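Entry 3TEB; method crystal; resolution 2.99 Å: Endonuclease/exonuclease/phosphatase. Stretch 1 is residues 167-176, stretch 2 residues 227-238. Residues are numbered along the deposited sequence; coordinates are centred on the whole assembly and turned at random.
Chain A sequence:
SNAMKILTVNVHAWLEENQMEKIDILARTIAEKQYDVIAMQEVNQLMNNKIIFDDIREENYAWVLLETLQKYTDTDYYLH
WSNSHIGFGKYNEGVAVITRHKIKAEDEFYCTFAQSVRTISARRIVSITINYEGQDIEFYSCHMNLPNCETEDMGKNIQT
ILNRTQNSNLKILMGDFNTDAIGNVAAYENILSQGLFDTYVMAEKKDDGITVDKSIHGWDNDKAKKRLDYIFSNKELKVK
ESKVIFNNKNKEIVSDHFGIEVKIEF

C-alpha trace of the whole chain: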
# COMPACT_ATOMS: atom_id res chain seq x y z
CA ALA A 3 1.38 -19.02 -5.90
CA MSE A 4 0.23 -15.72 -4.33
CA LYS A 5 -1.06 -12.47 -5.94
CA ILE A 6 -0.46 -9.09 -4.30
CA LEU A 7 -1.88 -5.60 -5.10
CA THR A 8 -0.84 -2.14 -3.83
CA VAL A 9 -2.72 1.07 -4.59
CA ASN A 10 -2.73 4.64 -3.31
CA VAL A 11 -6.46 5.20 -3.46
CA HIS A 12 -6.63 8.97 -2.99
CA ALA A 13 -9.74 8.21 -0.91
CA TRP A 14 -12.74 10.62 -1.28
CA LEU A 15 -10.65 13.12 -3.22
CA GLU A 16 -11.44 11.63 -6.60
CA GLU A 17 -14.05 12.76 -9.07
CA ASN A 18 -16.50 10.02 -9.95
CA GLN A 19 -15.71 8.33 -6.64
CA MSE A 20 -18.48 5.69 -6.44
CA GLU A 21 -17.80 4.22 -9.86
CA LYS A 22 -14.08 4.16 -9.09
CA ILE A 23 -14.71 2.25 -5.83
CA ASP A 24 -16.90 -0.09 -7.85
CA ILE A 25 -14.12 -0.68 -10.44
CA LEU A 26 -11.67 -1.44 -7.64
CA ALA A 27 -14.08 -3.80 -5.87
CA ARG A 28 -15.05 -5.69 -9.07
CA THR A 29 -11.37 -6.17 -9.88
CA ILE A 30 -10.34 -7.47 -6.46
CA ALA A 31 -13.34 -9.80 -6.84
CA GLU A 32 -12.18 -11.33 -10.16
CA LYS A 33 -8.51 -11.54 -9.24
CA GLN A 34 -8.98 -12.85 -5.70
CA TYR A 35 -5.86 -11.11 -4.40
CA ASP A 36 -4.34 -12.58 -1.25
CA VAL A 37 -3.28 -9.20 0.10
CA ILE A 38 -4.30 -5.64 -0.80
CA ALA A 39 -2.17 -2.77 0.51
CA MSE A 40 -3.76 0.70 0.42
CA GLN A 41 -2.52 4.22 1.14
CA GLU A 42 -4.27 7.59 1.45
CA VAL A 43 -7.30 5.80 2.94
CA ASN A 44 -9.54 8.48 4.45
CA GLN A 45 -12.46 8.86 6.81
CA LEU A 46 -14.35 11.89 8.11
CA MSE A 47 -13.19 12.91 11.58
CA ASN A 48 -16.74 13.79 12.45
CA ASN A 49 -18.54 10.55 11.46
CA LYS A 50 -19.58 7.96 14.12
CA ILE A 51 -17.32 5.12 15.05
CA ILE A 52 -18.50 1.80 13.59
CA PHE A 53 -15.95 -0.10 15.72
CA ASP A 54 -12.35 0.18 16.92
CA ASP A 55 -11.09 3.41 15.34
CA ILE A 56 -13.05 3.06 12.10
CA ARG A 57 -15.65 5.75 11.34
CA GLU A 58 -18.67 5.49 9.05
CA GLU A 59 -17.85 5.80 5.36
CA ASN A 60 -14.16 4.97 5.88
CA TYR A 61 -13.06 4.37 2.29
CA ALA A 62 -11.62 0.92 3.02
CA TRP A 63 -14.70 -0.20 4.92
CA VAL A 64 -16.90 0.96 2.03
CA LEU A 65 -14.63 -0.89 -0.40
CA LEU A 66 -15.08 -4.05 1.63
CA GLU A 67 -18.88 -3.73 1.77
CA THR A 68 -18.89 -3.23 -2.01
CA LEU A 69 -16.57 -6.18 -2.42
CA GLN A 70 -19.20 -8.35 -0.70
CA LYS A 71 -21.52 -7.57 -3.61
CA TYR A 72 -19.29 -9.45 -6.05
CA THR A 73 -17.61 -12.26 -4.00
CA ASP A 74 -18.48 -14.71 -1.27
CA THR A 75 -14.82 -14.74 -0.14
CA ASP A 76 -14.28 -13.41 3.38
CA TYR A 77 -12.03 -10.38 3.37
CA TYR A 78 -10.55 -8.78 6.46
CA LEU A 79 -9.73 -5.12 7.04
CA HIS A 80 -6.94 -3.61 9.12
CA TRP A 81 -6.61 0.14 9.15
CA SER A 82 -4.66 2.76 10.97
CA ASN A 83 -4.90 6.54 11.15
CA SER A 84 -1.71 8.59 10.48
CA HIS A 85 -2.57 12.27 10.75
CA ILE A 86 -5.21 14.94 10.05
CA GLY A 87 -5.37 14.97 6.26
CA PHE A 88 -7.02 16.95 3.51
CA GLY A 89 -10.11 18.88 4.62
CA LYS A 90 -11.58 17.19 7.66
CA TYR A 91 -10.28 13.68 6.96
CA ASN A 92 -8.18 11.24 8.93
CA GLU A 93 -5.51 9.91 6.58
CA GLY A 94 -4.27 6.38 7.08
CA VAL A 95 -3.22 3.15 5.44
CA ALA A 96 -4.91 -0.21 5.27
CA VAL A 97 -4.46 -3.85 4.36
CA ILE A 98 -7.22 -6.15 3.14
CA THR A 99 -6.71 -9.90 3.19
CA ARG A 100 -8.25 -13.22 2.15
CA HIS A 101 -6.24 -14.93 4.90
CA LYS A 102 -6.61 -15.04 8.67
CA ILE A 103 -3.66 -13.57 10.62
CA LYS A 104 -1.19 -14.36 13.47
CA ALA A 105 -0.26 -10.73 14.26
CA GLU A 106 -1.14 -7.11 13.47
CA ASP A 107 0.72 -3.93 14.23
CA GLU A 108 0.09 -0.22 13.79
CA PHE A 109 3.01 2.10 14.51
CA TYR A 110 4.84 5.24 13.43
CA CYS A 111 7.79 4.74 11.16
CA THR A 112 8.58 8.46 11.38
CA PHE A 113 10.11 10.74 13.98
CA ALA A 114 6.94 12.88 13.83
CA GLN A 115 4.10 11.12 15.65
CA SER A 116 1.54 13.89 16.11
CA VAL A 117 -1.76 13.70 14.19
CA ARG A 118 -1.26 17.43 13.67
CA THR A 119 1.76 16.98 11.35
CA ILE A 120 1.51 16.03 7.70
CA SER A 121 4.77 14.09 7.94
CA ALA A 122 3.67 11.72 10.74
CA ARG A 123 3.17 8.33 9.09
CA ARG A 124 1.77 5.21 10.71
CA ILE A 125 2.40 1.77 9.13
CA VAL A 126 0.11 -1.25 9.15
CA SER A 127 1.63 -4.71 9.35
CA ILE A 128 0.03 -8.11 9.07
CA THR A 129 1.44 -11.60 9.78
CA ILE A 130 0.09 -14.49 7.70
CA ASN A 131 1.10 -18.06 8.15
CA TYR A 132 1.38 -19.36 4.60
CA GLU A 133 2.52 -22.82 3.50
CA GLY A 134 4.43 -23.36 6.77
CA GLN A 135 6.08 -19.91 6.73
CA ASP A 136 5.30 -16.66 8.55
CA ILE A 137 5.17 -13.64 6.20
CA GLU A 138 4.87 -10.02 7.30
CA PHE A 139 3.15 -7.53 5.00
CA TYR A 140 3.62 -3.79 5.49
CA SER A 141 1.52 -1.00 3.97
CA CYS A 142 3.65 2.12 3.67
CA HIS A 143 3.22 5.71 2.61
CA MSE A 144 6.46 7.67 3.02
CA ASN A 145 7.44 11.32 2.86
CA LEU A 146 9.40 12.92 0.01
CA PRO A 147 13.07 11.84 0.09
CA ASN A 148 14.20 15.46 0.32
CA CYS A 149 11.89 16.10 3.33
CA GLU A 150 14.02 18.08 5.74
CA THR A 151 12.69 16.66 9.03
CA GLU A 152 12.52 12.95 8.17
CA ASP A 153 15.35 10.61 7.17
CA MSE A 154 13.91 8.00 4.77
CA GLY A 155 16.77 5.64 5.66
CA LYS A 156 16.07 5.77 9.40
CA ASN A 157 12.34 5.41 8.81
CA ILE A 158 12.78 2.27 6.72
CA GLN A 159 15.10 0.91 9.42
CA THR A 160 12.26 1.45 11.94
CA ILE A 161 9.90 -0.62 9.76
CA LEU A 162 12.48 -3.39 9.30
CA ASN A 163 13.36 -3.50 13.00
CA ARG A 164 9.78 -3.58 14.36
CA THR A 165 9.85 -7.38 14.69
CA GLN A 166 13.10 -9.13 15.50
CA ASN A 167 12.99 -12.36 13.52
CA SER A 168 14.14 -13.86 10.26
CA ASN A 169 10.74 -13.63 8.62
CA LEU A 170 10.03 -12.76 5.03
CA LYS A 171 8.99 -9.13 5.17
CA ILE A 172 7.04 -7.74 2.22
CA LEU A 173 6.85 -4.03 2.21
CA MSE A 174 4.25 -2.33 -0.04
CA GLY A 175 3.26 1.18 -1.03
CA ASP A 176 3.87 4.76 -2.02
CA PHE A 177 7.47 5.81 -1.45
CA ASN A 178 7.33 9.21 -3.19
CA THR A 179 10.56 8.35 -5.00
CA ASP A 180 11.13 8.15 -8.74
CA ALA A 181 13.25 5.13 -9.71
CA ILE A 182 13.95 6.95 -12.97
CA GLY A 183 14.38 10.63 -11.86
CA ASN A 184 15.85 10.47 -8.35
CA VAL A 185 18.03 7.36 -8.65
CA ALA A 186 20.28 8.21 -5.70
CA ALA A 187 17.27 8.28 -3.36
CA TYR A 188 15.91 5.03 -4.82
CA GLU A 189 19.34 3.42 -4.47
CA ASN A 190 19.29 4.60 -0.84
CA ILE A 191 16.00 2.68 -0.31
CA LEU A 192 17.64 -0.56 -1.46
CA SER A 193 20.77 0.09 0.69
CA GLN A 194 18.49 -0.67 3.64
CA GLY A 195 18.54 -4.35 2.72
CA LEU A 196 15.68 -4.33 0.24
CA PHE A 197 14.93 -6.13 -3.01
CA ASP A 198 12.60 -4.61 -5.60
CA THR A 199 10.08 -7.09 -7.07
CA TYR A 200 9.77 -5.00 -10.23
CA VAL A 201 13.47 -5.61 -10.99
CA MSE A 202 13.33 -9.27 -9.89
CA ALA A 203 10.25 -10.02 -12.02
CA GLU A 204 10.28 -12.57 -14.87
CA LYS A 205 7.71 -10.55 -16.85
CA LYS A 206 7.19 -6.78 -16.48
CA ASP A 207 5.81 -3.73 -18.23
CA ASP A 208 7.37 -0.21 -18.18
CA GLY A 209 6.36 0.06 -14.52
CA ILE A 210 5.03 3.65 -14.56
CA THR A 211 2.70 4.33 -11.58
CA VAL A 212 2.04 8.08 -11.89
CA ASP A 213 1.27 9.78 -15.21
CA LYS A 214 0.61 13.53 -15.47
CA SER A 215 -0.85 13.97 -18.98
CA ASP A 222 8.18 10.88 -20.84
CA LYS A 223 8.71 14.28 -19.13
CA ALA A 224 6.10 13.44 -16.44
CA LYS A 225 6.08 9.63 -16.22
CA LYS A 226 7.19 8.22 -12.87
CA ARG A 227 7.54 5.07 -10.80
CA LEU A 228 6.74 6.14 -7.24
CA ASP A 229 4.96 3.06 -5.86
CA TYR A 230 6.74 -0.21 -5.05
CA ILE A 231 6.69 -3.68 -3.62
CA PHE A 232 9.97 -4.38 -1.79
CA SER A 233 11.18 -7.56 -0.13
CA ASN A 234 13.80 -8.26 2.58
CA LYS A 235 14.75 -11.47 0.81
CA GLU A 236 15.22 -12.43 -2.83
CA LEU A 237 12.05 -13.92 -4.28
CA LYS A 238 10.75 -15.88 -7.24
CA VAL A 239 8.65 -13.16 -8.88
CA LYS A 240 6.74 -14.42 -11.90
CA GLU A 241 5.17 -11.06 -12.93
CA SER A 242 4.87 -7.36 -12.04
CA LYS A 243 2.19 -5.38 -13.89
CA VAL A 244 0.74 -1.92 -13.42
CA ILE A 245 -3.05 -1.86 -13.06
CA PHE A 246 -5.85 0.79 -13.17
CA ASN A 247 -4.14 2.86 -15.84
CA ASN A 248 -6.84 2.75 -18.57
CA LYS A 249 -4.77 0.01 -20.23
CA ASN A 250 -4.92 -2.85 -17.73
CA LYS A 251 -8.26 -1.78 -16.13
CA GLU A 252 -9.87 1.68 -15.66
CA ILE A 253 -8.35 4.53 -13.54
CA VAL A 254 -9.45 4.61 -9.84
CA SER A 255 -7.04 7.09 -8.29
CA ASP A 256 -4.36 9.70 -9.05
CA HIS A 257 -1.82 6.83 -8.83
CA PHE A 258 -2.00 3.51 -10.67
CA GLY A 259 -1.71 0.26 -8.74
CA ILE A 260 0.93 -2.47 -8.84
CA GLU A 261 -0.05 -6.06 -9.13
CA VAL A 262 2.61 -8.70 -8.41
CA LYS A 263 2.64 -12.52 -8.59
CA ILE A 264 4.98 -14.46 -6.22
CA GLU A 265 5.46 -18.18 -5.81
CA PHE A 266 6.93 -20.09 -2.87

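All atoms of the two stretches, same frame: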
# COMPACT_ATOMS: atom_id res chain seq x y z
N ASN A 167 13.02 -10.97 13.94
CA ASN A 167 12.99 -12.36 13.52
C ASN A 167 13.57 -12.47 12.13
O ASN A 167 13.92 -11.46 11.52
CB ASN A 167 11.56 -12.93 13.55
CG ASN A 167 10.56 -12.12 12.70
OD1 ASN A 167 10.92 -11.27 11.88
ND2 ASN A 167 9.28 -12.41 12.90
N SER A 168 13.68 -13.69 11.62
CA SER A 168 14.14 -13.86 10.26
C SER A 168 12.97 -14.25 9.38
O SER A 168 13.01 -15.26 8.68
CB SER A 168 15.29 -14.87 10.19
OG SER A 168 15.00 -15.98 11.00
N ASN A 169 11.92 -13.44 9.43
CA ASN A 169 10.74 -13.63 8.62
C ASN A 169 10.84 -12.92 7.29
O ASN A 169 11.51 -11.89 7.19
CB ASN A 169 9.51 -13.11 9.35
CG ASN A 169 8.85 -14.16 10.17
OD1 ASN A 169 9.37 -15.26 10.31
ND2 ASN A 169 7.68 -13.85 10.72
N LEU A 170 10.19 -13.48 6.28
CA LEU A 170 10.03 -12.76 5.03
C LEU A 170 9.15 -11.55 5.30
O LEU A 170 8.03 -11.67 5.81
CB LEU A 170 9.41 -13.64 3.95
CG LEU A 170 9.00 -13.01 2.62
CD1 LEU A 170 10.20 -12.41 1.92
CD2 LEU A 170 8.34 -14.04 1.75
N LYS A 171 9.70 -10.38 4.99
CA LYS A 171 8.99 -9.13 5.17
C LYS A 171 8.72 -8.56 3.79
O LYS A 171 9.65 -8.38 3.00
CB LYS A 171 9.82 -8.16 6.02
CG LYS A 171 9.83 -8.54 7.47
CD LYS A 171 10.87 -7.82 8.29
CE LYS A 171 10.91 -8.48 9.65
NZ LYS A 171 11.47 -7.65 10.73
N ILE A 172 7.44 -8.35 3.49
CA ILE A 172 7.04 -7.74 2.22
C ILE A 172 6.41 -6.38 2.48
O ILE A 172 5.49 -6.22 3.28
CB ILE A 172 6.16 -8.66 1.36
CG1 ILE A 172 7.02 -9.79 0.81
CG2 ILE A 172 5.54 -7.89 0.21
CD1 ILE A 172 6.24 -10.96 0.30
N LEU A 173 6.95 -5.40 1.78
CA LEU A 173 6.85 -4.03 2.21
C LEU A 173 6.33 -3.20 1.03
O LEU A 173 7.06 -2.92 0.09
CB LEU A 173 8.24 -3.64 2.67
CG LEU A 173 8.48 -2.47 3.59
CD1 LEU A 173 9.61 -2.80 4.51
CD2 LEU A 173 8.81 -1.30 2.68
N MSE A 174 5.05 -2.83 1.10
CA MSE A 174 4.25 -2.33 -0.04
C MSE A 174 3.79 -0.89 0.10
O MSE A 174 3.28 -0.48 1.16
CB MSE A 174 2.99 -3.18 -0.19
CG MSE A 174 3.20 -4.65 -0.49
SE MSE A 174 1.57 -5.68 -0.19
CE MSE A 174 1.62 -5.66 1.73
N GLY A 175 3.93 -0.11 -0.97
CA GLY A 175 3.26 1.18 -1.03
C GLY A 175 3.95 2.34 -1.72
O GLY A 175 4.86 2.18 -2.54
N ASP A 176 3.47 3.53 -1.37
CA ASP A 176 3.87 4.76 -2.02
C ASP A 176 5.09 5.32 -1.32
O ASP A 176 5.02 5.70 -0.16
CB ASP A 176 2.72 5.75 -1.96
CG ASP A 176 3.01 7.04 -2.73
OD1 ASP A 176 3.97 7.07 -3.54
OD2 ASP A 176 2.25 8.02 -2.51
N ARG A 227 7.79 6.28 -11.55
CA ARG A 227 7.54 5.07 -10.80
C ARG A 227 7.79 5.40 -9.33
O ARG A 227 8.94 5.46 -8.87
CB ARG A 227 8.44 3.94 -11.30
CG ARG A 227 8.09 2.57 -10.76
CD ARG A 227 8.87 1.48 -11.46
NE ARG A 227 9.55 0.64 -10.48
CZ ARG A 227 10.86 0.43 -10.45
NH1 ARG A 227 11.65 0.96 -11.37
NH2 ARG A 227 11.37 -0.34 -9.51
N LEU A 228 6.70 5.64 -8.60
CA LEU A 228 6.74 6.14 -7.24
C LEU A 228 6.28 5.11 -6.22
O LEU A 228 6.59 5.21 -5.02
CB LEU A 228 5.82 7.35 -7.12
CG LEU A 228 6.19 8.66 -7.80
CD1 LEU A 228 5.27 9.74 -7.24
CD2 LEU A 228 7.64 9.04 -7.58
N ASP A 229 5.52 4.13 -6.70
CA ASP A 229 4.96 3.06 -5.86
C ASP A 229 5.80 1.80 -6.04
O ASP A 229 6.34 1.55 -7.12
CB ASP A 229 3.51 2.78 -6.27
CG ASP A 229 2.59 4.00 -6.09
OD1 ASP A 229 2.62 4.92 -6.95
OD2 ASP A 229 1.82 4.02 -5.10
N TYR A 230 5.91 1.00 -4.98
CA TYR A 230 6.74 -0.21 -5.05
C TYR A 230 6.21 -1.38 -4.25
O TYR A 230 5.32 -1.23 -3.42
CB TYR A 230 8.15 0.08 -4.53
CG TYR A 230 8.88 1.20 -5.20
CD1 TYR A 230 9.71 0.96 -6.29
CD2 TYR A 230 8.77 2.51 -4.73
CE1 TYR A 230 10.41 1.99 -6.90
CE2 TYR A 230 9.45 3.55 -5.34
CZ TYR A 230 10.27 3.28 -6.42
OH TYR A 230 10.96 4.31 -7.02
N ILE A 231 6.80 -2.54 -4.51
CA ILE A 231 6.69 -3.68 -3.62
C ILE A 231 8.11 -4.22 -3.38
O ILE A 231 8.72 -4.82 -4.26
CB ILE A 231 5.70 -4.73 -4.16
CG1 ILE A 231 4.28 -4.21 -4.00
CG2 ILE A 231 5.82 -6.04 -3.40
CD1 ILE A 231 3.29 -4.83 -4.92
N PHE A 232 8.64 -3.95 -2.18
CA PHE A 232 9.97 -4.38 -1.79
C PHE A 232 9.90 -5.65 -0.96
O PHE A 232 8.85 -6.01 -0.42
CB PHE A 232 10.67 -3.30 -0.96
CG PHE A 232 10.94 -2.02 -1.70
CD1 PHE A 232 11.82 -2.00 -2.78
CD2 PHE A 232 10.33 -0.84 -1.32
CE1 PHE A 232 12.06 -0.82 -3.48
CE2 PHE A 232 10.57 0.34 -2.00
CZ PHE A 232 11.44 0.35 -3.09
N SER A 233 11.05 -6.30 -0.83
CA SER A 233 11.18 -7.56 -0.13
C SER A 233 12.49 -7.52 0.66
O SER A 233 13.44 -6.87 0.21
CB SER A 233 11.23 -8.67 -1.17
OG SER A 233 11.07 -9.94 -0.57
N ASN A 234 12.56 -8.19 1.81
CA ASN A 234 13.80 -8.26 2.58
C ASN A 234 14.65 -9.45 2.19
O ASN A 234 15.77 -9.61 2.66
CB ASN A 234 13.53 -8.31 4.08
CG ASN A 234 12.79 -9.56 4.51
OD1 ASN A 234 12.04 -10.16 3.74
ND2 ASN A 234 12.98 -9.96 5.76
N LYS A 235 14.08 -10.29 1.33
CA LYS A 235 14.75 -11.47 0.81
C LYS A 235 14.53 -11.49 -0.69
O LYS A 235 13.60 -10.87 -1.19
CB LYS A 235 14.14 -12.75 1.40
CG LYS A 235 14.18 -12.91 2.91
CD LYS A 235 13.88 -14.36 3.24
CE LYS A 235 13.07 -14.53 4.51
NZ LYS A 235 13.90 -14.57 5.74
N GLU A 236 15.39 -12.22 -1.40
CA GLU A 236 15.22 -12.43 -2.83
C GLU A 236 14.08 -13.42 -3.06
O GLU A 236 13.96 -14.41 -2.35
CB GLU A 236 16.50 -12.97 -3.44
CG GLU A 236 16.83 -12.40 -4.80
CD GLU A 236 18.31 -12.53 -5.14
OE1 GLU A 236 19.13 -12.79 -4.22
OE2 GLU A 236 18.67 -12.37 -6.33
N LEU A 237 13.25 -13.14 -4.05
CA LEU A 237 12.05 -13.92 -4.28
C LEU A 237 11.94 -14.40 -5.71
O LEU A 237 12.59 -13.87 -6.61
CB LEU A 237 10.81 -13.09 -3.95
CG LEU A 237 10.52 -12.80 -2.48
CD1 LEU A 237 9.16 -12.18 -2.35
CD2 LEU A 237 10.61 -14.08 -1.67
N LYS A 238 11.10 -15.42 -5.91
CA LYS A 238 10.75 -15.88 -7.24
C LYS A 238 9.49 -15.12 -7.66
O LYS A 238 8.38 -15.44 -7.23
CB LYS A 238 10.56 -17.40 -7.24
CG LYS A 238 10.03 -17.99 -8.55
CD LYS A 238 10.81 -17.53 -9.77
CE LYS A 238 10.01 -17.83 -11.03
NZ LYS A 238 10.13 -19.26 -11.44

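The two stretches pair as antiparallel strands, and at Leu-173/Phe-232 and Gly-175/Tyr-230 backbone donors and acceptors satisfy one another. At Leu-173 and Phe-232 the pairing is reciprocal: Leu-173 N donates to Phe-232 O and Phe-232 N to Leu-173 O, both at 3.0 Å. Two residues on, Gly-175 N reaches Tyr-230 O at 3.0 Å and Tyr-230 N reaches Gly-175 O at 2.9 Å. Gly-175 has phi/psi of 144/-160, where a CB would be jammed against the preceding carbonyl oxygen, so glycine suits the position for reasons of its own backbone.

At the other end, a side chain takes over part of the ladder. Asn-234 N still donates to Lys-171 O (3.1 Å), but Lys-171 N is met by the amide oxygen, Asn-234 OD1, at 2.7 Å, while Asn-234 ND2 gives a hydrogen to Asn-169 O at 2.8 Å. Asparagine suits this place because its amide offers an acceptor and a donor side by side, imitating a peptide group. Just beyond, the long, flexible Lys-235 carries its NZ to Ser-168 O, a hydrogen bond of 3.1 Å. Ser-233 OG, by contrast, turns back within its own stretch to Lys-235 O, 2.8 Å away.

Met-174, a selenomethionine, and Ile-231 face each other as a non-hydrogen-bonded pair, Met-174 CG packing against Ile-231 CG1 at 3.7 Å. Ile-172 reaches diagonally to Ile-231, with Ile-172 CG2 4.1 Å from Ile-231 CG2, and on to Leu-237, where Ile-172 CD1 meets Leu-237 CD1 at 4.1 Å. The flexible or branched apolar chains of Met-174, Ile-172 and Ile-231 fill buried space without leaving polar groups unpaired. Asp-176 and Asp-229 share that face, with Asp-176 OD1 and Asp-229 OD2 4.0 Å apart. These like charges do not bond to each other; Asp-176 OD1 is bonded to a residue just outside the stretches, and Asp-176 OD2 and Asp-229 OD1 to partners elsewhere in the structure.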